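Local coordinates for protein monomethylamine methyltransferase mtmB1 (Methanosarcina barkeri, PDB 1NTH) that catalyses transfer of the methyl group from monomethylamine to the corrinoid cofactor of its partner protein MtmC, a step in methanogenesis from methylamine, at residues A[171-185]-A[205-219]. Sequence-based numbering, arbitrary orientation.
Sequences PKSPYEVLAAKTETR and ETSLSAQGNISADCT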
# COMPACT_ATOMS: atom_id res chain seq x y z
N PRO A 171 -27.05 20.04 -0.57
CA PRO A 171 -25.77 20.66 -0.19
C PRO A 171 -25.69 20.92 1.31
O PRO A 171 -26.65 21.40 1.93
CB PRO A 171 -25.75 21.94 -1.01
CG PRO A 171 -26.49 21.54 -2.26
CD PRO A 171 -27.66 20.76 -1.70
N LYS A 172 -24.53 20.61 1.88
CA LYS A 172 -24.25 20.78 3.31
C LYS A 172 -25.02 19.84 4.23
O LYS A 172 -25.12 20.07 5.43
CB LYS A 172 -24.45 22.25 3.72
CG LYS A 172 -23.43 23.16 3.04
CD LYS A 172 -23.47 24.59 3.56
CE LYS A 172 -22.45 25.44 2.82
NZ LYS A 172 -22.44 26.86 3.28
N SER A 173 -25.55 18.76 3.66
CA SER A 173 -26.25 17.74 4.44
C SER A 173 -25.31 16.54 4.40
O SER A 173 -24.41 16.47 3.56
CB SER A 173 -27.58 17.36 3.78
OG SER A 173 -27.36 16.51 2.66
N PRO A 174 -25.49 15.58 5.32
CA PRO A 174 -24.61 14.40 5.31
C PRO A 174 -24.79 13.60 4.03
O PRO A 174 -23.88 12.87 3.61
CB PRO A 174 -25.03 13.63 6.56
CG PRO A 174 -26.48 14.04 6.75
CD PRO A 174 -26.42 15.52 6.46
N TYR A 175 -25.95 13.73 3.39
CA TYR A 175 -26.20 13.02 2.14
C TYR A 175 -25.28 13.50 1.03
O TYR A 175 -24.95 12.74 0.12
CB TYR A 175 -27.66 13.17 1.71
CG TYR A 175 -28.63 12.45 2.60
CD1 TYR A 175 -29.45 13.15 3.49
CD2 TYR A 175 -28.74 11.06 2.56
CE1 TYR A 175 -30.36 12.48 4.30
CE2 TYR A 175 -29.65 10.38 3.38
CZ TYR A 175 -30.45 11.10 4.24
OH TYR A 175 -31.36 10.44 5.04
N GLU A 176 -24.87 14.77 1.09
CA GLU A 176 -23.97 15.30 0.07
C GLU A 176 -22.61 14.63 0.21
O GLU A 176 -21.97 14.29 -0.78
CB GLU A 176 -23.81 16.82 0.21
CG GLU A 176 -22.83 17.39 -0.81
CD GLU A 176 -22.55 18.87 -0.62
OE1 GLU A 176 -22.43 19.32 0.54
OE2 GLU A 176 -22.43 19.57 -1.64
N VAL A 177 -22.17 14.46 1.46
CA VAL A 177 -20.89 13.80 1.73
C VAL A 177 -20.97 12.35 1.26
O VAL A 177 -20.07 11.86 0.57
CB VAL A 177 -20.54 13.84 3.24
CG1 VAL A 177 -19.40 12.87 3.55
CG2 VAL A 177 -20.15 15.25 3.64
N LEU A 178 -22.06 11.67 1.62
CA LEU A 178 -22.25 10.28 1.21
C LEU A 178 -22.20 10.16 -0.31
O LEU A 178 -21.55 9.26 -0.85
CB LEU A 178 -23.58 9.75 1.75
CG LEU A 178 -23.94 8.31 1.36
CD1 LEU A 178 -22.87 7.35 1.89
CD2 LEU A 178 -25.31 7.94 1.94
N ALA A 179 -22.90 11.06 -1.00
CA ALA A 179 -22.93 11.02 -2.46
C ALA A 179 -21.55 11.30 -3.07
O ALA A 179 -21.17 10.67 -4.06
CB ALA A 179 -23.95 12.03 -3.00
N ALA A 180 -20.81 12.23 -2.48
CA ALA A 180 -19.49 12.58 -2.98
C ALA A 180 -18.55 11.36 -2.98
O ALA A 180 -17.81 11.15 -3.94
CB ALA A 180 -18.88 13.71 -2.15
N LYS A 181 -18.59 10.58 -1.91
CA LYS A 181 -17.74 9.40 -1.83
C LYS A 181 -18.31 8.27 -2.67
O LYS A 181 -17.58 7.62 -3.43
CB LYS A 181 -17.61 8.92 -0.38
CG LYS A 181 -16.95 9.91 0.58
CD LYS A 181 -16.78 9.27 1.95
CE LYS A 181 -16.33 10.29 3.00
NZ LYS A 181 -14.96 10.83 2.76
N THR A 182 -19.61 8.05 -2.55
CA THR A 182 -20.30 6.97 -3.26
C THR A 182 -20.26 7.06 -4.78
O THR A 182 -20.08 6.05 -5.47
CB THR A 182 -21.78 6.90 -2.80
OG1 THR A 182 -21.82 6.69 -1.39
CG2 THR A 182 -22.51 5.77 -3.51
N GLU A 183 -20.42 8.27 -5.30
CA GLU A 183 -20.41 8.52 -6.73
C GLU A 183 -19.26 7.81 -7.44
O GLU A 183 -19.48 6.97 -8.32
CB GLU A 183 -20.32 10.04 -6.96
CG GLU A 183 -20.17 10.49 -8.39
CD GLU A 183 -19.93 11.99 -8.46
OE1 GLU A 183 -18.82 12.42 -8.84
OE2 GLU A 183 -20.86 12.75 -8.12
N THR A 184 -18.03 8.11 -7.06
CA THR A 184 -16.89 7.48 -7.71
C THR A 184 -16.71 6.02 -7.33
O THR A 184 -16.25 5.22 -8.14
CB THR A 184 -15.59 8.27 -7.45
OG1 THR A 184 -15.71 9.58 -8.03
CG2 THR A 184 -14.39 7.57 -8.08
N ARG A 185 -17.08 5.66 -6.10
CA ARG A 185 -16.96 4.26 -5.69
C ARG A 185 -17.82 3.40 -6.62
O ARG A 185 -17.38 2.36 -7.10
CB ARG A 185 -17.39 4.08 -4.23
CG ARG A 185 -16.31 4.48 -3.24
CD ARG A 185 -16.80 4.50 -1.79
NE ARG A 185 -15.68 4.63 -0.86
CZ ARG A 185 -15.79 5.01 0.41
NH1 ARG A 185 -16.97 5.31 0.92
NH2 ARG A 185 -14.70 5.09 1.16
N GLU A 205 -18.92 15.29 -8.99
CA GLU A 205 -20.02 16.03 -9.60
C GLU A 205 -21.27 16.27 -8.75
O GLU A 205 -21.86 17.34 -8.82
CB GLU A 205 -20.43 15.35 -10.90
CG GLU A 205 -19.32 15.28 -11.94
CD GLU A 205 -18.69 16.63 -12.21
OE1 GLU A 205 -19.44 17.62 -12.31
OE2 GLU A 205 -17.45 16.69 -12.32
N THR A 206 -21.68 15.27 -7.98
CA THR A 206 -22.89 15.39 -7.18
C THR A 206 -22.80 16.45 -6.08
O THR A 206 -23.79 17.12 -5.77
CB THR A 206 -23.27 14.03 -6.55
OG1 THR A 206 -23.40 13.05 -7.59
CG2 THR A 206 -24.60 14.12 -5.80
N SER A 207 -21.62 16.60 -5.49
CA SER A 207 -21.42 17.58 -4.43
C SER A 207 -21.29 18.98 -5.01
O SER A 207 -20.71 19.17 -6.08
CB SER A 207 -20.16 17.24 -3.63
OG SER A 207 -19.08 16.93 -4.49
N LEU A 208 -21.82 19.97 -4.30
CA LEU A 208 -21.77 21.36 -4.75
C LEU A 208 -21.02 22.27 -3.77
O LEU A 208 -20.44 23.28 -4.17
CB LEU A 208 -23.18 21.90 -4.97
CG LEU A 208 -24.06 21.16 -5.98
CD1 LEU A 208 -25.43 21.82 -6.05
CD2 LEU A 208 -23.39 21.17 -7.35
N SER A 209 -21.03 21.91 -2.49
CA SER A 209 -20.36 22.72 -1.47
C SER A 209 -18.90 22.32 -1.35
O SER A 209 -18.48 21.27 -1.83
CB SER A 209 -21.03 22.54 -0.11
OG SER A 209 -20.76 21.24 0.41
N ALA A 210 -18.12 23.17 -0.69
CA ALA A 210 -16.71 22.90 -0.48
C ALA A 210 -16.55 21.64 0.36
O ALA A 210 -15.74 20.76 0.04
CB ALA A 210 -16.03 24.08 0.21
N GLN A 211 -17.33 21.53 1.44
CA GLN A 211 -17.21 20.36 2.30
C GLN A 211 -17.57 19.08 1.54
O GLN A 211 -16.95 18.04 1.76
CB GLN A 211 -18.08 20.51 3.56
CG GLN A 211 -19.58 20.52 3.33
CD GLN A 211 -20.31 21.10 4.53
OE1 GLN A 211 -20.03 22.22 4.95
NE2 GLN A 211 -21.25 20.33 5.08
N GLY A 212 -18.55 19.17 0.65
CA GLY A 212 -18.93 18.00 -0.13
C GLY A 212 -17.82 17.58 -1.08
O GLY A 212 -17.47 16.40 -1.16
N ASN A 213 -17.25 18.54 -1.81
CA ASN A 213 -16.19 18.23 -2.75
C ASN A 213 -14.94 17.69 -2.06
O ASN A 213 -14.30 16.77 -2.55
CB ASN A 213 -15.82 19.46 -3.58
CG ASN A 213 -16.95 19.91 -4.49
OD1 ASN A 213 -17.59 19.09 -5.14
ND2 ASN A 213 -17.19 21.22 -4.54
N ILE A 214 -14.62 18.27 -0.91
CA ILE A 214 -13.44 17.86 -0.15
C ILE A 214 -13.54 16.44 0.41
O ILE A 214 -12.52 15.78 0.63
CB ILE A 214 -13.16 18.90 0.97
CG1 ILE A 214 -12.69 20.21 0.32
CG2 ILE A 214 -12.10 18.38 1.95
CD1 ILE A 214 -12.58 21.38 1.29
N SER A 215 -14.76 15.95 0.61
CA SER A 215 -14.95 14.60 1.14
C SER A 215 -14.82 13.50 0.08
O SER A 215 -14.74 12.32 0.42
CB SER A 215 -16.34 14.47 1.79
OG SER A 215 -17.35 14.38 0.80
N ALA A 216 -14.76 13.90 -1.19
CA ALA A 216 -14.69 12.93 -2.29
C ALA A 216 -13.46 12.03 -2.36
O ALA A 216 -13.56 10.90 -2.84
CB ALA A 216 -14.87 13.66 -3.62
N ASP A 217 -12.30 12.51 -1.91
CA ASP A 217 -11.11 11.66 -1.94
C ASP A 217 -11.27 10.60 -0.85
O ASP A 217 -11.36 10.94 0.33
CB ASP A 217 -9.83 12.47 -1.66
CG ASP A 217 -9.28 13.15 -2.91
OD1 ASP A 217 -9.73 12.82 -4.02
OD2 ASP A 217 -8.38 14.01 -2.77
N CYS A 218 -11.32 9.34 -1.24
CA CYS A 218 -11.48 8.26 -0.26
C CYS A 218 -11.09 6.92 -0.85
O CYS A 218 -10.97 6.77 -2.07
CB CYS A 218 -12.94 8.20 0.22
SG CYS A 218 -14.14 7.84 -1.08
N THR A 219 -10.89 5.94 0.03
CA THR A 219 -10.52 4.60 -0.42
C THR A 219 -11.63 4.03 -1.28
O THR A 219 -12.80 4.03 -0.89
CB THR A 219 -10.29 3.66 0.78
OG1 THR A 219 -9.20 4.15 1.56
CG2 THR A 219 -9.97 2.25 0.30
O HOH W 1 -22.89 21.46 7.26
O HOH W 2 -22.11 18.29 3.22
O HOH W 3 -15.16 9.22 -4.25
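Glu-176 of helix 174-185 meets the N-cap of helix 210-214 in this TIM-barrel methyltransferase, a worked example of a buried carboxylate held by backbone N-H groups. With CG anti to the backbone N (chi1 178°) and the chain extended, its OE2 accepts from Leu-208 N at 2.8 Å and Ser-209 N at 2.9 Å, while OE1 takes the Ser-209 hydroxyl and, from the opposite face of the carboxylate, Lys-172 N. Ser-209 OG in turn accepts from Gly-212 N, the N-cap bond. An alanine in place of this glutamate would probably leave the N-H groups of Lys-172, Leu-208 and Ser-209 without their acceptor and the capping hydroxyl freer to turn. The helices run roughly parallel, 30° apart, and pack tightly where Ala-180 CB lies 3.2 Å from Gly-212 O and 3.4 Å from Ser-215 OG. Glu-183 repeats the theme, its syn lone pairs taking Glu-205 N and Thr-206 N and the anti lone pair of OE2 the Thr-206 hydroxyl. At the exposed rim Pro-171 CG merely touches Leu-208 CD1 at 3.9 Å. At the far end, where Arg-185 NH2 also donates to Gly-251 O of a second subunit, Cys-218 SG lies over one guanidinium face, and Arg-185 NE and NH2 both grip Thr-219 O in the guanidinium plane, at 2.9 and 3.0 Å.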